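Local coordinates for protein prefoldin beta subunit 1 (PDB 2ZQM) that probably acts as an ATP-independent molecular chaperone that stabilises a range of proteins and assists de novo protein folding in archaea, at residues M11-L15 with L103-I107; K29-Q33 with L82-L86; I46-D51 with K68-V72. All blocks are in the same frame, centred on the assembly; numbering follows the deposited sequence. Where two conformers were deposited one is given.

How the contacts relate
All three contacts join the same two helices, 6-47 and 68-111, which run antiparallel and are linked by the hairpin of strands 55-59 and 62-66. Along the chain, contact 1 encloses contact 2, which encloses contact 3. Contact 1 lies near the chain ends and contact 3 at the hairpin end, on opposite sides of the chain's centre, their centres about 52 Å apart; contact 2 is near the middle, its centre about 29 Å from that of contact 1 and about 24 Å from that of contact 3. Together they sample one long coiled coil, from the end near the termini, where no other subunit touches contact 1, to the end where a second subunit packs against contact 3.

Contact 1: residues M11-L15 with L103-I107; sequences MLGQL and LTAQI
Met11 faces Ile107 and Leu15 faces Leu103, each pair with its CA atoms 6.8 Å apart, where two helices run nearly antiparallel. The local axes approach to 10.0 Å, with 156° between their N-to-C directions. This is the distal part of the antiparallel coiled coil of a prefoldin beta subunit, near the two chain ends, and its side chains interlock as knobs into holes. Leu103 is one knob: it enters the space framed by Met11, Gln14, Leu15 and Tyr18, spaced i, i+3, i+4, i+7 on helix 6-47. Its CG lies opposite the backbone N (chi1 -175°), which sends the two methyls across the gap. CD2 settles over the backbone, 3.5 Å from Met11 O, close to the carbonyl that accepts the helical hydrogen bond from Leu15 N, while CD1 lies against the flank of Met11, 3.8 Å from its CB.

Ile107 fills the next hole, between Val8, Met11, Leu12 and Leu15. Its CG1 passes alongside Met11 CB at 3.7 Å, the two side chains running in opposite senses. Its end methyl CD1 reaches farther over and meets Leu12 CD2, also at 3.7 Å; Leu15 CD2, about a turn along from Leu12, comes to 4.0 Å from the same Ile107 CD1. Met11 itself stretches out to SD and then bends at chi3 (95°), which turns CE across the side chain of Gln106, but so close to its amide that the placement of either the methyl or the amide is doubtful.

No hydrogen bond crosses here. At the margin, Leu15 CD1 rests 3.4 Å from Thr104 OG1, a hydroxyl already bonded to Leu100 O on its own helix.

Contact 2: residues K29-Q33 with L82-L86; sequences KQKVQ and LEVRL
Val32 packs into helix 68-111 at this point, and both of its methyls find partners. CG1, opposite the backbone N (chi1 168°), goes deepest: it lies 3.5 Å from Leu82 O and 3.9 Å from Leu86 CB, with Leu82 CD2 beside it at 4.1 Å. The tight part of the contact centres on the buried Val32, walled by Leu82, Arg85 and Leu86 and closed by Leu89 one turn on.

Leu86 packs the other way, from helix 68-111 toward helix 6-47. Its CD1 is the reaching methyl and sits over the gap between Lys29 CG and Gln33 CG, 3.5 Å from Lys29 CG, so that it rests on the aliphatic roots of two polar side chains, Gln33 being taken in the conformer modelled here; Val32 and Leu36 complete its hole. Reciprocal knobs-into-holes of this kind mark the antiparallel coiled coil of prefoldin, here near the middle of the chain, where the local axes come within 9.6 Å at 160°.

The margins are looser and more polar. Lys29 lays its CG against the Leu86 methyl, then bends at chi3 and takes its amine away from the opposing segment to a salt bridge with Glu93, farther along helix 68-111. On the other flank Arg85, itself exposed, folds its guanidinium back over the valine: Val32 CG2 sits over one face of the flat group, offset toward its rim and 3.5 Å from Arg85 NH2.

Contact 3: residues I46-D51 with K68-V72; sequences IESLPD and KDKAV
Lys68 holds the 47-51 turn by its amine: NZ donates to Leu49 O at 2.6 Å and to Glu47 O at 3.1 Å. The two carbonyls are used differently. At Leu49 the donor comes in nearly head-on, with a C=O...N angle of 157°, whereas at Glu47 it stands well above the carbonyl plane, 47° out of it, in the weaker-looking geometry. The side chain reaches this spot fully extended, so its methylenes run along the turn, past Leu49 O and Pro50 O; CE passes 3.4 Å from Ile46 O on the way. A positive charge among carbonyls near the end of helix 6-47 probably suits the local dipoles.

The other end of the lysine is tied as well. A water accepts from Lys68 N, in the first turn of helix 68-111, and donates to Asp51 O, bridging the two backbones. In prefoldin terms this is the place where the antiparallel coiled coil gives way to its beta hairpin: strands 55-59 and 62-66 occupy the chain between the two segments.

Farther out, Asp51 OD1 and Asp69 OD1 lie 3.7 Å apart with their carboxylate planes 54° askew, a proximity of like charges that would probably cost something, though Lys68 NZ, 5.2 Å from Asp51 OD1, may soften it.

Beyond the lysine the packing is mainly apolar. Ile46 CG2 meets Val72 CG2 at 3.7 Å, the side chains sliding by in opposite senses, and Ala71 CB adds a looser touch. Glu47 crosses Val72 at about a right angle, its CG against one methyl and OE2 beside the other. Leu62 of the second subunit packs on both Ile46 and Ala71, and Val64 of that subunit on Leu49.

Contact 1: residues M11-L15 with L103-I107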
loop_
_atom_site.group_PDB
_atom_site.type_symbol
_atom_site.label_atom_id
_atom_site.label_comp_id
_atom_site.label_asym_id
_atom_site.label_seq_id
_atom_site.Cartn_x
_atom_site.Cartn_y
_atom_site.Cartn_z
ATOM N N MET A 11 1.942 11.843 -34.258
ATOM C CA MET A 11 0.961 12.599 -33.503
ATOM C C MET A 11 0.115 11.629 -32.680
ATOM O O MET A 11 -0.219 11.900 -31.528
ATOM C CB MET A 11 0.056 13.375 -34.458
ATOM C CG MET A 11 0.791 14.288 -35.425
ATOM S SD MET A 11 -0.401 15.093 -36.544
ATOM C CE MET A 11 -0.636 16.587 -35.669
ATOM N N LEU A 12 -0.247 10.501 -33.277
ATOM C CA LEU A 12 -1.057 9.523 -32.548
ATOM C C LEU A 12 -0.296 9.006 -31.324
ATOM O O LEU A 12 -0.883 8.782 -30.258
ATOM C CB LEU A 12 -1.450 8.367 -33.475
ATOM C CG LEU A 12 -2.527 8.801 -34.484
ATOM C CD1 LEU A 12 -2.631 7.799 -35.626
ATOM C CD2 LEU A 12 -3.856 8.946 -33.760
ATOM N N GLY A 13 1.014 8.830 -31.480
ATOM C CA GLY A 13 1.835 8.354 -30.378
ATOM C C GLY A 13 1.905 9.411 -29.295
ATOM O O GLY A 13 1.788 9.097 -28.114
ATOM N N GLN A 14 2.080 10.670 -29.687
ATOM C CA GLN A 14 2.164 11.742 -28.701
ATOM C C GLN A 14 0.818 11.907 -28.006
ATOM O O GLN A 14 0.771 12.211 -26.817
ATOM C CB GLN A 14 2.601 13.055 -29.370
ATOM C CG GLN A 14 2.792 14.248 -28.400
ATOM C CD GLN A 14 3.840 13.989 -27.310
ATOM O OE1 GLN A 14 4.895 13.413 -27.575
ATOM N NE2 GLN A 14 3.554 14.432 -26.083
ATOM N N LEU A 15 -0.276 11.684 -28.736
ATOM C CA LEU A 15 -1.608 11.816 -28.150
ATOM C C LEU A 15 -1.719 10.810 -27.002
ATOM O O LEU A 15 -2.199 11.136 -25.919
ATOM C CB LEU A 15 -2.688 11.558 -29.206
ATOM C CG LEU A 15 -4.148 11.744 -28.777
ATOM C CD1 LEU A 15 -4.501 13.218 -28.738
ATOM C CD2 LEU A 15 -5.054 11.037 -29.771
ATOM N N LEU A 103 -4.306 18.551 -30.486
ATOM C CA LEU A 103 -3.649 17.489 -31.237
ATOM C C LEU A 103 -4.685 16.568 -31.890
ATOM O O LEU A 103 -4.476 16.068 -32.995
ATOM C CB LEU A 103 -2.709 16.686 -30.327
ATOM C CG LEU A 103 -1.859 15.598 -30.998
ATOM C CD1 LEU A 103 -1.059 16.165 -32.167
ATOM C CD2 LEU A 103 -0.923 14.995 -29.949
ATOM N N THR A 104 -5.805 16.342 -31.216
ATOM C CA THR A 104 -6.848 15.501 -31.788
ATOM C C THR A 104 -7.386 16.164 -33.058
ATOM O O THR A 104 -7.656 15.496 -34.056
ATOM C CB THR A 104 -8.004 15.294 -30.796
ATOM O OG1 THR A 104 -7.535 14.536 -29.674
ATOM C CG2 THR A 104 -9.155 14.535 -31.461
ATOM N N ALA A 105 -7.528 17.483 -33.016
ATOM C CA ALA A 105 -8.035 18.229 -34.162
ATOM C C ALA A 105 -7.055 18.166 -35.327
ATOM O O ALA A 105 -7.465 18.050 -36.485
ATOM C CB ALA A 105 -8.291 19.667 -33.770
ATOM N N GLN A 106 -5.759 18.230 -35.030
ATOM C CA GLN A 106 -4.752 18.176 -36.084
ATOM C C GLN A 106 -4.748 16.810 -36.758
ATOM O O GLN A 106 -4.622 16.711 -37.977
ATOM C CB GLN A 106 -3.363 18.471 -35.527
ATOM C CG GLN A 106 -3.266 19.793 -34.807
ATOM C CD GLN A 106 -1.909 20.001 -34.168
ATOM O OE1 GLN A 106 -1.793 20.685 -33.153
ATOM N NE2 GLN A 106 -0.871 19.421 -34.765
ATOM N N ILE A 107 -4.877 15.755 -35.965
ATOM C CA ILE A 107 -4.906 14.408 -36.525
ATOM C C ILE A 107 -6.129 14.244 -37.438
ATOM O O ILE A 107 -6.023 13.717 -38.546
ATOM C CB ILE A 107 -4.974 13.332 -35.410
ATOM C CG1 ILE A 107 -3.653 13.299 -34.633
ATOM C CG2 ILE A 107 -5.270 11.956 -36.027
ATOM C CD1 ILE A 107 -3.765 12.626 -33.251
#

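Contact 2: residues K29-Q33 with L82-L86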
loop_
_atom_site.group_PDB
_atom_site.type_symbol
_atom_site.label_atom_id
_atom_site.label_comp_id
_atom_site.label_asym_id
_atom_site.label_seq_id
_atom_site.Cartn_x
_atom_site.Cartn_y
_atom_site.Cartn_z
ATOM N N LYS A 29 -4.082 15.018 -8.654
ATOM C CA LYS A 29 -5.101 15.971 -8.251
ATOM C C LYS A 29 -6.089 15.331 -7.267
ATOM O O LYS A 29 -6.459 15.931 -6.247
ATOM C CB LYS A 29 -5.859 16.485 -9.479
ATOM C CG LYS A 29 -6.859 17.594 -9.152
ATOM C CD LYS A 29 -7.744 17.966 -10.332
ATOM C CE LYS A 29 -8.670 16.828 -10.718
ATOM N NZ LYS A 29 -9.614 17.261 -11.781
ATOM N N GLN A 30 -6.512 14.108 -7.570
ATOM C CA GLN A 30 -7.461 13.410 -6.714
ATOM C C GLN A 30 -6.884 13.066 -5.341
ATOM O O GLN A 30 -7.607 13.053 -4.349
ATOM C CB GLN A 30 -7.964 12.153 -7.421
ATOM C CG GLN A 30 -8.693 12.472 -8.705
ATOM C CD GLN A 30 -9.172 11.237 -9.443
ATOM O OE1 GLN A 30 -8.584 10.158 -9.332
ATOM N NE2 GLN A 30 -10.234 11.397 -10.219
ATOM N N LYS A 31 -5.593 12.778 -5.271
ATOM C CA LYS A 31 -5.014 12.503 -3.974
ATOM C C LYS A 31 -5.068 13.806 -3.159
ATOM O O LYS A 31 -5.463 13.814 -1.994
ATOM C CB LYS A 31 -3.570 12.020 -4.107
ATOM C CG LYS A 31 -2.933 11.682 -2.765
ATOM C CD LYS A 31 -1.541 11.082 -2.912
ATOM C CE LYS A 31 -0.937 10.758 -1.545
ATOM N NZ LYS A 31 0.393 10.092 -1.643
ATOM N N VAL A 32 -4.673 14.913 -3.776
ATOM C CA VAL A 32 -4.717 16.204 -3.087
ATOM C C VAL A 32 -6.154 16.552 -2.656
ATOM O O VAL A 32 -6.375 17.037 -1.547
ATOM C CB VAL A 32 -4.152 17.343 -3.987
ATOM C CG1 VAL A 32 -4.474 18.698 -3.383
ATOM C CG2 VAL A 32 -2.631 17.204 -4.119
ATOM N N GLN A 33 -7.118 16.295 -3.537
ATOM C CA GLN A 33 -8.524 16.586 -3.248
ATOM C C GLN A 33 -9.043 15.777 -2.063
ATOM O O GLN A 33 -9.828 16.276 -1.262
ATOM C CB GLN A 33 -9.406 16.295 -4.470
ATOM C CG GLN A 33 -9.260 17.270 -5.629
ATOM C CD GLN A 33 -10.164 16.921 -6.807
ATOM O OE1 GLN A 33 -10.114 15.806 -7.335
ATOM N NE2 GLN A 33 -10.984 17.878 -7.230
ATOM N N LEU A 82 -2.980 22.815 0.733
ATOM C CA LEU A 82 -3.579 21.874 -0.199
ATOM C C LEU A 82 -4.327 22.578 -1.324
ATOM O O LEU A 82 -4.333 22.107 -2.462
ATOM C CB LEU A 82 -4.515 20.929 0.564
ATOM C CG LEU A 82 -3.776 19.907 1.437
ATOM C CD1 LEU A 82 -4.736 19.251 2.437
ATOM C CD2 LEU A 82 -3.137 18.868 0.541
ATOM N N GLU A 83 -4.978 23.695 -1.020
ATOM C CA GLU A 83 -5.688 24.415 -2.067
ATOM C C GLU A 83 -4.718 25.033 -3.074
ATOM O O GLU A 83 -5.009 25.084 -4.267
ATOM C CB GLU A 83 -6.607 25.475 -1.455
ATOM C CG GLU A 83 -7.755 24.800 -0.677
ATOM C CD GLU A 83 -8.802 25.748 -0.136
ATOM O OE1 GLU A 83 -8.532 26.965 -0.020
ATOM O OE2 GLU A 83 -9.906 25.256 0.192
ATOM N N VAL A 84 -3.564 25.497 -2.603
ATOM C CA VAL A 84 -2.579 26.064 -3.522
ATOM C C VAL A 84 -2.100 24.929 -4.438
ATOM O O VAL A 84 -1.945 25.109 -5.648
ATOM C CB VAL A 84 -1.340 26.634 -2.780
ATOM C CG1 VAL A 84 -0.219 26.939 -3.790
ATOM C CG2 VAL A 84 -1.704 27.922 -2.048
ATOM N N ARG A 85 -1.873 23.756 -3.852
ATOM C CA ARG A 85 -1.399 22.612 -4.620
ATOM C C ARG A 85 -2.456 22.141 -5.593
ATOM O O ARG A 85 -2.155 21.801 -6.727
ATOM C CB ARG A 85 -1.012 21.465 -3.687
ATOM C CG ARG A 85 0.226 21.740 -2.844
ATOM C CD ARG A 85 0.557 20.537 -1.987
ATOM N NE ARG A 85 0.749 19.351 -2.818
ATOM C CZ ARG A 85 0.611 18.109 -2.366
ATOM N NH1 ARG A 85 0.284 17.906 -1.093
ATOM N NH2 ARG A 85 0.778 17.079 -3.186
ATOM N N LEU A 86 -3.705 22.130 -5.142
ATOM C CA LEU A 86 -4.804 21.697 -5.981
ATOM C C LEU A 86 -4.921 22.602 -7.207
ATOM O O LEU A 86 -5.074 22.122 -8.325
ATOM C CB LEU A 86 -6.117 21.712 -5.186
ATOM C CG LEU A 86 -7.360 21.318 -5.994
ATOM C CD1 LEU A 86 -7.169 19.906 -6.500
ATOM C CD2 LEU A 86 -8.624 21.426 -5.127
#

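Contact 3: residues I46-D51 with K68-V72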
loop_
_atom_site.group_PDB
_atom_site.type_symbol
_atom_site.label_atom_id
_atom_site.label_comp_id
_atom_site.label_asym_id
_atom_site.label_seq_id
_atom_site.Cartn_x
_atom_site.Cartn_y
_atom_site.Cartn_z
ATOM N N ILE A 46 -13.440 20.320 14.588
ATOM C CA ILE A 46 -12.736 20.975 15.681
ATOM C C ILE A 46 -13.365 22.340 15.964
ATOM O O ILE A 46 -13.461 22.767 17.110
ATOM C CB ILE A 46 -11.220 21.141 15.369
ATOM C CG1 ILE A 46 -10.562 19.755 15.274
ATOM C CG2 ILE A 46 -10.538 22.013 16.437
ATOM C CD1 ILE A 46 -10.653 18.926 16.545
ATOM N N GLU A 47 -13.803 23.027 14.924
ATOM C CA GLU A 47 -14.393 24.332 15.142
ATOM C C GLU A 47 -15.700 24.259 15.924
ATOM O O GLU A 47 -16.082 25.230 16.581
ATOM C CB GLU A 47 -14.597 25.045 13.810
ATOM C CG GLU A 47 -13.270 25.493 13.213
ATOM C CD GLU A 47 -13.436 26.394 12.018
ATOM O OE1 GLU A 47 -14.382 26.172 11.242
ATOM O OE2 GLU A 47 -12.613 27.315 11.849
ATOM N N SER A 48 -16.371 23.108 15.881
ATOM C CA SER A 48 -17.632 22.960 16.608
ATOM C C SER A 48 -17.444 22.722 18.106
ATOM O O SER A 48 -18.414 22.741 18.864
ATOM C CB SER A 48 -18.481 21.830 16.002
ATOM O OG SER A 48 -17.980 20.550 16.351
ATOM N N LEU A 49 -16.204 22.502 18.543
ATOM C CA LEU A 49 -15.918 22.271 19.961
ATOM C C LEU A 49 -16.001 23.536 20.820
ATOM O O LEU A 49 -15.787 24.649 20.326
ATOM C CB LEU A 49 -14.511 21.701 20.129
ATOM C CG LEU A 49 -14.172 20.377 19.448
ATOM C CD1 LEU A 49 -12.704 20.088 19.647
ATOM C CD2 LEU A 49 -15.025 19.267 20.024
ATOM N N PRO A 50 -16.310 23.383 22.124
ATOM C CA PRO A 50 -16.377 24.577 22.968
ATOM C C PRO A 50 -14.952 25.110 23.064
ATOM O O PRO A 50 -13.997 24.332 23.017
ATOM C CB PRO A 50 -16.921 24.039 24.296
ATOM C CG PRO A 50 -16.514 22.609 24.300
ATOM C CD PRO A 50 -16.742 22.187 22.868
ATOM N N ASP A 51 -14.808 26.427 23.180
ATOM C CA ASP A 51 -13.486 27.054 23.234
ATOM C C ASP A 51 -12.524 26.490 24.280
ATOM O O ASP A 51 -11.303 26.534 24.099
ATOM C CB ASP A 51 -13.634 28.568 23.437
ATOM C CG ASP A 51 -12.301 29.310 23.336
ATOM O OD1 ASP A 51 -11.630 29.208 22.283
ATOM O OD2 ASP A 51 -11.926 29.999 24.309
ATOM N N LYS A 68 -7.692 24.359 21.308
ATOM C CA LYS A 68 -8.600 24.440 20.185
ATOM C C LYS A 68 -8.104 25.437 19.151
ATOM O O LYS A 68 -8.037 25.114 17.964
ATOM C CB LYS A 68 -10.004 24.847 20.625
ATOM C CG LYS A 68 -10.953 25.019 19.446
ATOM C CD LYS A 68 -12.329 25.533 19.866
ATOM C CE LYS A 68 -13.206 25.778 18.645
ATOM N NZ LYS A 68 -14.518 26.415 18.975
ATOM N N ASP A 69 -7.747 26.642 19.592
ATOM C CA ASP A 69 -7.283 27.666 18.647
ATOM C C ASP A 69 -6.037 27.264 17.867
ATOM O O ASP A 69 -5.920 27.554 16.674
ATOM C CB ASP A 69 -7.040 29.000 19.372
ATOM C CG ASP A 69 -8.321 29.787 19.582
ATOM O OD1 ASP A 69 -9.416 29.221 19.366
ATOM O OD2 ASP A 69 -8.229 30.968 19.970
ATOM N N LYS A 70 -5.101 26.593 18.520
ATOM C CA LYS A 70 -3.897 26.183 17.818
ATOM C C LYS A 70 -4.174 25.092 16.783
ATOM O O LYS A 70 -3.610 25.097 15.684
ATOM C CB LYS A 70 -2.854 25.719 18.826
ATOM C CG LYS A 70 -2.377 26.844 19.720
ATOM C CD LYS A 70 -1.526 26.318 20.869
ATOM C CE LYS A 70 -1.065 27.453 21.771
ATOM N NZ LYS A 70 -0.433 26.939 23.021
ATOM N N ALA A 71 -5.042 24.150 17.124
ATOM C CA ALA A 71 -5.360 23.078 16.188
ATOM C C ALA A 71 -6.099 23.633 14.973
ATOM O O ALA A 71 -5.870 23.205 13.839
ATOM C CB ALA A 71 -6.200 22.027 16.883
ATOM N N VAL A 72 -6.998 24.577 15.222
ATOM C CA VAL A 72 -7.768 25.211 14.154
ATOM C C VAL A 72 -6.790 25.921 13.210
ATOM O O VAL A 72 -6.857 25.752 12.003
ATOM C CB VAL A 72 -8.778 26.229 14.753
ATOM C CG1 VAL A 72 -9.325 27.186 13.663
ATOM C CG2 VAL A 72 -9.936 25.465 15.389
HETATM O O HOH W 1 -9.051 24.388 23.834
#